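Local coordinates for hypothetical protein PH1952 (Pyrococcus horikoshii, PDB 1ZJJ), which is probably a magnesium-dependent phosphatase of the haloacid dehalogenase superfamily, though its substrate is not known, at residues 106-109 against 110-114; 113-116 against 117-120; 131-134 against 135-139. All coordinates share one frame; numbering follows the deposited sequence.

The three contacts follow one another along the chain, and all are local, within a helix or at its ends. None lies near the magnesium site. Interaction 1 caps helix 108-115 and runs along it to the Schellman motif at Gly-114. Interaction 2 takes over at Gln-113 and Gly-114, which both share, and turns the chain toward strand 121-124. Interaction 3 comes later, on helix 132-143, which links strands 121-124 and 147-150 of the four-stranded parallel sheet. The contacts do not cross, but their side chains meet in space. Arg-112 NE pairs with Glu-133 OE2, and Tyr-137 packs against Ala-111, Arg-112 and Trp-116. Interactions 1 and 2 are thereby tied to helix 132-143.

Interaction 1: residues 106-109 against 110-114; sequences VTLD and EARQG
Thr-107 and Glu-110 form a capping box at the start of helix 108-115. Thr-107 is the N-cap. Its OG1 accepts a nearly straight bond from Glu-110 N at 3.1 Å. In return, Thr-107 N donates to Glu-110 OE1 at 2.9 Å. That oxygen is met on its anti side, with the donor 21° out of the carboxylate plane. Two N-H groups at the helix start thus gain side-chain acceptors. The first torsion of Thr-107 (chi1 69°) places OG1 between the backbone N and the carbonyl carbon, where it faces Glu-110 N. Just before the cap, Val-106 CG1 lies 4.0 Å from Glu-110 CB and also approaches Ala-111 CB.

Within the same first turns, Asp-109 OD1 and Arg-112 NH1 form a salt bridge of 2.8 Å. The carboxylate and guanidinium planes stand 74° apart, so the two groups do not pair flat. Leu-108 CB lies over one face of the guanidinium, and Leu-108 CD1 approaches NH2. Arg-112 has a second acidic partner: its NE forms a salt bridge with Glu-133 on helix 132-143. Arg-112 thus pairs with one carboxylate on its own helix and one on helix 132-143.

The backbone supports this frame. Ala-111 N bonds to Thr-107 O, and Arg-112 N bonds to Leu-108 O. The bond from Gln-113 N to Asp-109 O is weak. The helix ends in a Schellman motif with Gly-114, at positive phi, as its C-prime residue. Ser-115 N reaches back to Glu-110 O, and Gly-114 N donates to Ala-111 O at 2.8 Å.

Interaction 2: residues 113-116 against 117-120; sequences QGSW and KEVK
Lys-117 meets Trp-116 in a CH-pi contact on a short 3-10 turn, where helix 108-115 gives way to the loop before strand 121-124. Lys-117 CG lies over the face of the six-membered ring, 4.2 Å from its centroid and 15° off the ring normal. Trp-116 CG sits between the backbone N and the carbonyl carbon (chi1 54°), which folds the indole back over Lys-117 N and CA. Gly-114 O and Lys-117 CB also lie above one face, both toward the rim. Beyond the ring, Lys-117 NZ bonds to Asn-144 OD1.

Three successive backbone bonds shape the turn. Lys-117 N donates to Gly-114 O, Glu-118 N to Ser-115 O, and Val-119 N to Trp-116 O. Each links residues three apart. A water donates to Trp-116 O at 2.6 Å and to Val-119 O at 3.0 Å, bridging the end of the turn. The Glu-118 chain bends at chi2. This brings Glu-118 OE1 back to 3.3 Å from Ser-115 CA.

Trp-116 NE1 bonds to Glu-161 of the second subunit, so the turn takes part in the dimer. The indole touches Leu-140 and meets the Tyr-137 ring on helix 132-143. Val-119 packs on Ala-141 of that helix and on Val-106 ahead of helix 108-115.

Interaction 3: residues 131-134 against 135-139; sequences TYEK and LKYAT
Glu-133 and Tyr-137 meet one turn apart on helix 132-143, the crossover helix of the beta-alpha-beta unit between strands 121-124 and 147-150. The Tyr-137 side chain leaves the backbone with CG anti to its carbonyl carbon (chi1 -72°), which directs the ring back toward Glu-133. Tyr-137 CB lies 4.0 Å from Glu-133 O. Further along, Tyr-137 CD2 is 3.4 Å from Glu-133 O. Tyr-137 CE2 touches Glu-133 CG at 3.7 Å, and Glu-133 OE2 sits at the ring edge, in its plane. Lys-136 CE covers part of one face, toward the rim. At the tip, OH shares a water with two charged groups: the water donates to Glu-133 OE2 and accepts from Lys-136 NZ. An alanine here, without the ring and hydroxyl, would probably leave a gap beside Trp-116 and Ala-111 and the water with one partner fewer.

Thr-131 caps the helix start, its OG1 accepting from Lys-134 N. Lys-134 NZ forms a salt bridge with Asp-127, and Tyr-132 OH bonds to Pro-165 O of the second subunit. Farther along, Leu-135 O accepts from Thr-139 N. Thr-139 OG1 donates to Leu-135 O from the opposite face of its plane, at 2.8 Å.

Interaction 1: residues 106-109 against 110-114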
ATOM      1  N   VAL B 106      12.343  18.372   5.769  1.00 19.87           N
ATOM      2  CA  VAL B 106      12.559  18.578   4.342  1.00 20.76           C
ATOM      3  C   VAL B 106      11.165  18.645   3.719  1.00 22.15           C
ATOM      4  O   VAL B 106      10.406  17.672   3.775  1.00 21.19           O
ATOM      5  CB  VAL B 106      13.339  17.402   3.703  1.00 18.91           C
ATOM      6  CG1 VAL B 106      13.448  17.608   2.190  1.00 20.58           C
ATOM      7  CG2 VAL B 106      14.727  17.299   4.321  1.00 20.81           C
ATOM      8  N   THR B 107      10.823  19.793   3.141  1.00 23.31           N
ATOM      9  CA  THR B 107       9.510  19.972   2.528  1.00 25.15           C
ATOM     10  C   THR B 107       9.431  19.295   1.167  1.00 25.11           C
ATOM     11  O   THR B 107      10.446  18.878   0.608  1.00 22.90           O
ATOM     12  CB  THR B 107       9.185  21.456   2.321  1.00 26.17           C
ATOM     13  OG1 THR B 107      10.039  21.984   1.299  1.00 25.74           O
ATOM     14  CG2 THR B 107       9.390  22.234   3.614  1.00 25.67           C
ATOM     15  N   LEU B 108       8.216  19.191   0.635  1.00 26.25           N
ATOM     16  CA  LEU B 108       8.018  18.579  -0.674  1.00 27.50           C
ATOM     17  C   LEU B 108       8.791  19.349  -1.729  1.00 27.41           C
ATOM     18  O   LEU B 108       9.384  18.761  -2.629  1.00 26.52           O
ATOM     19  CB  LEU B 108       6.536  18.581  -1.057  1.00 28.49           C
ATOM     20  CG  LEU B 108       5.848  17.224  -1.209  1.00 28.54           C
ATOM     21  CD1 LEU B 108       4.430  17.442  -1.721  1.00 28.43           C
ATOM     22  CD2 LEU B 108       6.627  16.339  -2.173  1.00 27.54           C
ATOM     23  N   ASP B 109       8.779  20.671  -1.616  1.00 28.90           N
ATOM     24  CA  ASP B 109       9.472  21.506  -2.590  1.00 31.10           C
ATOM     25  C   ASP B 109      10.976  21.284  -2.555  1.00 30.32           C
ATOM     26  O   ASP B 109      11.617  21.167  -3.604  1.00 29.33           O
ATOM     27  CB  ASP B 109       9.163  22.981  -2.351  1.00 34.32           C
ATOM     28  CG  ASP B 109       8.983  23.740  -3.646  1.00 37.67           C
ATOM     29  OD1 ASP B 109       8.011  23.435  -4.371  1.00 39.83           O
ATOM     30  OD2 ASP B 109       9.810  24.627  -3.945  1.00 40.12           O
ATOM     31  N   GLU B 110      11.542  21.239  -1.352  1.00 28.52           N
ATOM     32  CA  GLU B 110      12.972  21.009  -1.207  1.00 27.83           C
ATOM     33  C   GLU B 110      13.271  19.615  -1.756  1.00 26.86           C
ATOM     34  O   GLU B 110      14.297  19.399  -2.397  1.00 25.73           O
ATOM     35  CB  GLU B 110      13.375  21.124   0.267  1.00 27.57           C
ATOM     36  CG  GLU B 110      13.060  22.493   0.856  1.00 29.36           C
ATOM     37  CD  GLU B 110      13.386  22.597   2.333  1.00 31.57           C
ATOM     38  OE1 GLU B 110      13.022  21.675   3.094  1.00 28.51           O
ATOM     39  OE2 GLU B 110      13.995  23.611   2.733  1.00 33.03           O
ATOM     40  N   ALA B 111      12.351  18.679  -1.524  1.00 25.67           N
ATOM     41  CA  ALA B 111      12.504  17.310  -2.012  1.00 25.34           C
ATOM     42  C   ALA B 111      12.572  17.304  -3.539  1.00 25.25           C
ATOM     43  O   ALA B 111      13.380  16.584  -4.133  1.00 22.45           O
ATOM     44  CB  ALA B 111      11.334  16.442  -1.539  1.00 24.77           C
ATOM     45  N   ARG B 112      11.716  18.103  -4.172  1.00 25.33           N
ATOM     46  CA  ARG B 112      11.697  18.190  -5.636  1.00 29.14           C
ATOM     47  C   ARG B 112      13.038  18.677  -6.171  1.00 28.79           C
ATOM     48  O   ARG B 112      13.409  18.375  -7.306  1.00 29.54           O
ATOM     49  CB  ARG B 112      10.609  19.154  -6.105  1.00 30.56           C
ATOM     50  CG  ARG B 112       9.203  18.708  -5.796  1.00 32.74           C
ATOM     51  CD  ARG B 112       8.215  19.818  -6.076  1.00 33.85           C
ATOM     52  NE  ARG B 112       6.888  19.461  -5.594  1.00 35.84           N
ATOM     53  CZ  ARG B 112       5.947  20.342  -5.280  1.00 37.79           C
ATOM     54  NH1 ARG B 112       6.183  21.641  -5.401  1.00 38.78           N
ATOM     55  NH2 ARG B 112       4.774  19.921  -4.825  1.00 39.38           N
ATOM     56  N   GLN B 113      13.749  19.444  -5.353  1.00 29.54           N
ATOM     57  CA  GLN B 113      15.051  19.978  -5.730  1.00 30.62           C
ATOM     58  C   GLN B 113      16.156  18.965  -5.444  1.00 29.31           C
ATOM     59  O   GLN B 113      17.333  19.228  -5.687  1.00 29.54           O
ATOM     60  CB  GLN B 113      15.307  21.281  -4.972  1.00 34.87           C
ATOM     61  CG  GLN B 113      14.274  22.359  -5.284  1.00 39.76           C
ATOM     62  CD  GLN B 113      14.294  23.513  -4.295  1.00 42.50           C
ATOM     63  OE1 GLN B 113      15.106  23.532  -3.367  1.00 45.43           O
ATOM     64  NE2 GLN B 113      13.406  24.485  -4.489  1.00 43.49           N
ATOM     65  N   GLY B 114      15.766  17.806  -4.917  1.00 25.77           N
ATOM     66  CA  GLY B 114      16.727  16.754  -4.629  1.00 24.70           C
ATOM     67  C   GLY B 114      17.113  16.541  -3.176  1.00 23.49           C
ATOM     68  O   GLY B 114      17.944  15.677  -2.880  1.00 22.77           O
TER

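Interaction 2: residues 113-116 against 117-120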
ATOM      1  N   GLN B 113      13.749  19.444  -5.353  1.00 29.54           N
ATOM      2  CA  GLN B 113      15.051  19.978  -5.730  1.00 30.62           C
ATOM      3  C   GLN B 113      16.156  18.965  -5.444  1.00 29.31           C
ATOM      4  O   GLN B 113      17.333  19.228  -5.687  1.00 29.54           O
ATOM      5  CB  GLN B 113      15.307  21.281  -4.972  1.00 34.87           C
ATOM      6  CG  GLN B 113      14.274  22.359  -5.284  1.00 39.76           C
ATOM      7  CD  GLN B 113      14.294  23.513  -4.295  1.00 42.50           C
ATOM      8  OE1 GLN B 113      15.106  23.532  -3.367  1.00 45.43           O
ATOM      9  NE2 GLN B 113      13.406  24.485  -4.489  1.00 43.49           N
ATOM     10  N   GLY B 114      15.766  17.806  -4.917  1.00 25.77           N
ATOM     11  CA  GLY B 114      16.727  16.754  -4.629  1.00 24.70           C
ATOM     12  C   GLY B 114      17.113  16.541  -3.176  1.00 23.49           C
ATOM     13  O   GLY B 114      17.944  15.677  -2.880  1.00 22.77           O
ATOM     14  N   SER B 115      16.515  17.313  -2.271  1.00 24.29           N
ATOM     15  CA  SER B 115      16.824  17.216  -0.842  1.00 23.68           C
ATOM     16  C   SER B 115      16.405  15.909  -0.174  1.00 23.76           C
ATOM     17  O   SER B 115      16.749  15.666   0.982  1.00 22.97           O
ATOM     18  CB  SER B 115      16.196  18.387  -0.083  1.00 25.09           C
ATOM     19  OG  SER B 115      16.758  19.620  -0.505  1.00 26.06           O
ATOM     20  N   TRP B 116      15.652  15.074  -0.883  1.00 21.83           N
ATOM     21  CA  TRP B 116      15.246  13.790  -0.313  1.00 22.60           C
ATOM     22  C   TRP B 116      16.518  12.996  -0.006  1.00 22.51           C
ATOM     23  O   TRP B 116      16.534  12.133   0.879  1.00 22.15           O
ATOM     24  CB  TRP B 116      14.397  12.993  -1.301  1.00 19.12           C
ATOM     25  CG  TRP B 116      15.044  12.792  -2.646  1.00 20.17           C
ATOM     26  CD1 TRP B 116      14.884  13.576  -3.752  1.00 18.99           C
ATOM     27  CD2 TRP B 116      15.933  11.729  -3.015  1.00 19.74           C
ATOM     28  NE1 TRP B 116      15.625  13.053  -4.793  1.00 17.48           N
ATOM     29  CE2 TRP B 116      16.274  11.918  -4.365  1.00 21.22           C
ATOM     30  CE3 TRP B 116      16.472  10.626  -2.330  1.00 21.87           C
ATOM     31  CZ2 TRP B 116      17.121  11.064  -5.051  1.00 21.14           C
ATOM     32  CZ3 TRP B 116      17.324   9.765  -3.011  1.00 23.10           C
ATOM     33  CH2 TRP B 116      17.637   9.995  -4.370  1.00 22.22           C
ATOM     34  N   LYS B 117      17.577  13.319  -0.755  1.00 22.47           N
ATOM     35  CA  LYS B 117      18.892  12.689  -0.634  1.00 22.47           C
ATOM     36  C   LYS B 117      19.497  12.934   0.747  1.00 21.22           C
ATOM     37  O   LYS B 117      20.302  12.148   1.221  1.00 21.91           O
ATOM     38  CB  LYS B 117      19.831  13.247  -1.714  1.00 24.00           C
ATOM     39  CG  LYS B 117      20.551  12.199  -2.558  1.00 28.28           C
ATOM     40  CD  LYS B 117      21.297  11.202  -1.705  1.00 27.87           C
ATOM     41  CE  LYS B 117      22.205  10.379  -2.583  1.00 30.80           C
ATOM     42  NZ  LYS B 117      22.531   9.079  -1.983  1.00 30.30           N
ATOM     43  N   GLU B 118      19.115  14.037   1.384  1.00 20.78           N
ATOM     44  CA  GLU B 118      19.644  14.358   2.708  1.00 20.99           C
ATOM     45  C   GLU B 118      18.744  13.941   3.876  1.00 20.21           C
ATOM     46  O   GLU B 118      19.082  14.163   5.038  1.00 20.06           O
ATOM     47  CB  GLU B 118      19.955  15.860   2.807  1.00 22.69           C
ATOM     48  CG  GLU B 118      21.136  16.313   1.955  1.00 23.33           C
ATOM     49  CD  GLU B 118      20.833  16.374   0.461  1.00 25.76           C
ATOM     50  OE1 GLU B 118      19.956  17.154   0.046  1.00 25.22           O
ATOM     51  OE2 GLU B 118      21.477  15.637  -0.314  1.00 26.01           O
ATOM     52  N   VAL B 119      17.595  13.352   3.568  1.00 18.59           N
ATOM     53  CA  VAL B 119      16.661  12.914   4.607  1.00 18.69           C
ATOM     54  C   VAL B 119      17.210  11.741   5.418  1.00 17.58           C
ATOM     55  O   VAL B 119      17.683  10.760   4.847  1.00 16.11           O
ATOM     56  CB  VAL B 119      15.312  12.476   3.992  1.00 18.21           C
ATOM     57  CG1 VAL B 119      14.457  11.763   5.047  1.00 19.95           C
ATOM     58  CG2 VAL B 119      14.583  13.685   3.440  1.00 19.77           C
ATOM     59  N   LYS B 120      17.139  11.840   6.744  1.00 17.83           N
ATOM     60  CA  LYS B 120      17.632  10.775   7.617  1.00 18.99           C
ATOM     61  C   LYS B 120      16.495   9.932   8.213  1.00 18.72           C
ATOM     62  O   LYS B 120      16.699   8.774   8.586  1.00 17.45           O
ATOM     63  CB  LYS B 120      18.475  11.369   8.755  1.00 21.16           C
ATOM     64  CG  LYS B 120      19.773  12.030   8.305  1.00 23.17           C
ATOM     65  CD  LYS B 120      20.710  11.014   7.664  1.00 26.40           C
ATOM     66  CE  LYS B 120      21.993  11.665   7.155  1.00 29.55           C
ATOM     67  NZ  LYS B 120      22.888  12.119   8.258  1.00 31.82           N
TER
HETATM   68  O   HOH W   1      17.870  10.117   1.948  1.00 18.88           O

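Interaction 3: residues 131-134 against 135-139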
ATOM      1  N   THR B 131      -0.222  11.729  -2.126  1.00 16.05           N
ATOM      2  CA  THR B 131      -0.030  11.788  -3.564  1.00 18.38           C
ATOM      3  C   THR B 131       1.041  10.779  -3.901  1.00 17.68           C
ATOM      4  O   THR B 131       1.786  10.345  -3.021  1.00 17.55           O
ATOM      5  CB  THR B 131       0.465  13.176  -4.048  1.00 19.66           C
ATOM      6  OG1 THR B 131       1.709  13.484  -3.411  1.00 19.05           O
ATOM      7  CG2 THR B 131      -0.555  14.257  -3.736  1.00 20.71           C
ATOM      8  N   TYR B 132       1.114  10.395  -5.169  1.00 17.59           N
ATOM      9  CA  TYR B 132       2.139   9.456  -5.601  1.00 18.11           C
ATOM     10  C   TYR B 132       3.500  10.100  -5.356  1.00 18.21           C
ATOM     11  O   TYR B 132       4.454   9.436  -4.942  1.00 17.53           O
ATOM     12  CB  TYR B 132       2.025   9.166  -7.094  1.00 17.24           C
ATOM     13  CG  TYR B 132       3.111   8.236  -7.585  1.00 15.93           C
ATOM     14  CD1 TYR B 132       3.011   6.859  -7.397  1.00 18.12           C
ATOM     15  CD2 TYR B 132       4.246   8.730  -8.224  1.00 17.31           C
ATOM     16  CE1 TYR B 132       4.010   5.996  -7.833  1.00 16.29           C
ATOM     17  CE2 TYR B 132       5.255   7.876  -8.666  1.00 16.95           C
ATOM     18  CZ  TYR B 132       5.130   6.515  -8.467  1.00 17.05           C
ATOM     19  OH  TYR B 132       6.124   5.665  -8.881  1.00 19.28           O
ATOM     20  N   GLU B 133       3.584  11.396  -5.638  1.00 19.39           N
ATOM     21  CA  GLU B 133       4.831  12.138  -5.469  1.00 20.85           C
ATOM     22  C   GLU B 133       5.396  11.956  -4.058  1.00 20.56           C
ATOM     23  O   GLU B 133       6.599  11.745  -3.883  1.00 19.92           O
ATOM     24  CB  GLU B 133       4.604  13.623  -5.774  1.00 21.76           C
ATOM     25  CG  GLU B 133       5.825  14.497  -5.545  1.00 24.44           C
ATOM     26  CD  GLU B 133       5.634  15.927  -6.012  1.00 24.67           C
ATOM     27  OE1 GLU B 133       4.563  16.512  -5.753  1.00 24.26           O
ATOM     28  OE2 GLU B 133       6.569  16.474  -6.629  1.00 25.77           O
ATOM     29  N   LYS B 134       4.531  12.033  -3.052  1.00 19.97           N
ATOM     30  CA  LYS B 134       4.986  11.846  -1.679  1.00 19.49           C
ATOM     31  C   LYS B 134       5.543  10.435  -1.490  1.00 18.63           C
ATOM     32  O   LYS B 134       6.602  10.256  -0.887  1.00 18.83           O
ATOM     33  CB  LYS B 134       3.844  12.102  -0.695  1.00 21.42           C
ATOM     34  CG  LYS B 134       3.407  13.554  -0.622  1.00 22.81           C
ATOM     35  CD  LYS B 134       2.421  13.771   0.510  1.00 26.48           C
ATOM     36  CE  LYS B 134       1.905  15.198   0.531  1.00 26.84           C
ATOM     37  NZ  LYS B 134       0.985  15.417   1.683  1.00 30.66           N
ATOM     38  N   LEU B 135       4.833   9.428  -1.999  1.00 18.57           N
ATOM     39  CA  LEU B 135       5.300   8.047  -1.892  1.00 18.75           C
ATOM     40  C   LEU B 135       6.658   7.883  -2.571  1.00 19.32           C
ATOM     41  O   LEU B 135       7.516   7.129  -2.105  1.00 18.78           O
ATOM     42  CB  LEU B 135       4.303   7.087  -2.553  1.00 18.34           C
ATOM     43  CG  LEU B 135       2.942   6.954  -1.875  1.00 19.63           C
ATOM     44  CD1 LEU B 135       2.052   6.033  -2.699  1.00 18.18           C
ATOM     45  CD2 LEU B 135       3.132   6.405  -0.460  1.00 19.05           C
ATOM     46  N   LYS B 136       6.838   8.590  -3.680  1.00 17.58           N
ATOM     47  CA  LYS B 136       8.080   8.531  -4.437  1.00 17.75           C
ATOM     48  C   LYS B 136       9.281   8.998  -3.608  1.00 17.36           C
ATOM     49  O   LYS B 136      10.242   8.255  -3.427  1.00 17.56           O
ATOM     50  CB  LYS B 136       7.955   9.385  -5.702  1.00 18.14           C
ATOM     51  CG  LYS B 136       9.210   9.405  -6.568  1.00 21.33           C
ATOM     52  CD  LYS B 136       9.085  10.398  -7.719  1.00 21.83           C
ATOM     53  CE  LYS B 136       8.941  11.837  -7.230  1.00 25.34           C
ATOM     54  NZ  LYS B 136       8.935  12.804  -8.370  1.00 25.07           N
ATOM     55  N   TYR B 137       9.230  10.226  -3.105  1.00 17.93           N
ATOM     56  CA  TYR B 137      10.340  10.740  -2.308  1.00 18.93           C
ATOM     57  C   TYR B 137      10.560   9.948  -1.027  1.00 18.91           C
ATOM     58  O   TYR B 137      11.699   9.753  -0.602  1.00 19.01           O
ATOM     59  CB  TYR B 137      10.132  12.225  -2.004  1.00 20.97           C
ATOM     60  CG  TYR B 137      10.342  13.071  -3.234  1.00 21.16           C
ATOM     61  CD1 TYR B 137      11.551  13.022  -3.922  1.00 22.80           C
ATOM     62  CD2 TYR B 137       9.317  13.859  -3.755  1.00 23.22           C
ATOM     63  CE1 TYR B 137      11.735  13.728  -5.108  1.00 24.60           C
ATOM     64  CE2 TYR B 137       9.489  14.576  -4.946  1.00 23.73           C
ATOM     65  CZ  TYR B 137      10.703  14.501  -5.614  1.00 25.08           C
ATOM     66  OH  TYR B 137      10.900  15.188  -6.791  1.00 27.37           O
ATOM     67  N   ALA B 138       9.479   9.470  -0.419  1.00 18.15           N
ATOM     68  CA  ALA B 138       9.612   8.685   0.803  1.00 18.08           C
ATOM     69  C   ALA B 138      10.361   7.394   0.478  1.00 17.75           C
ATOM     70  O   ALA B 138      11.222   6.951   1.236  1.00 19.56           O
ATOM     71  CB  ALA B 138       8.234   8.368   1.382  1.00 18.44           C
ATOM     72  N   THR B 139      10.019   6.788  -0.654  1.00 17.18           N
ATOM     73  CA  THR B 139      10.656   5.556  -1.091  1.00 17.35           C
ATOM     74  C   THR B 139      12.132   5.796  -1.408  1.00 18.42           C
ATOM     75  O   THR B 139      13.002   5.026  -0.993  1.00 18.88           O
ATOM     76  CB  THR B 139       9.940   4.986  -2.342  1.00 18.83           C
ATOM     77  OG1 THR B 139       8.628   4.547  -1.974  1.00 16.84           O
ATOM     78  CG2 THR B 139      10.709   3.821  -2.934  1.00 17.31           C
TER
HETATM   79  O   HOH W   2       8.499  15.426  -8.074  1.00 27.25           O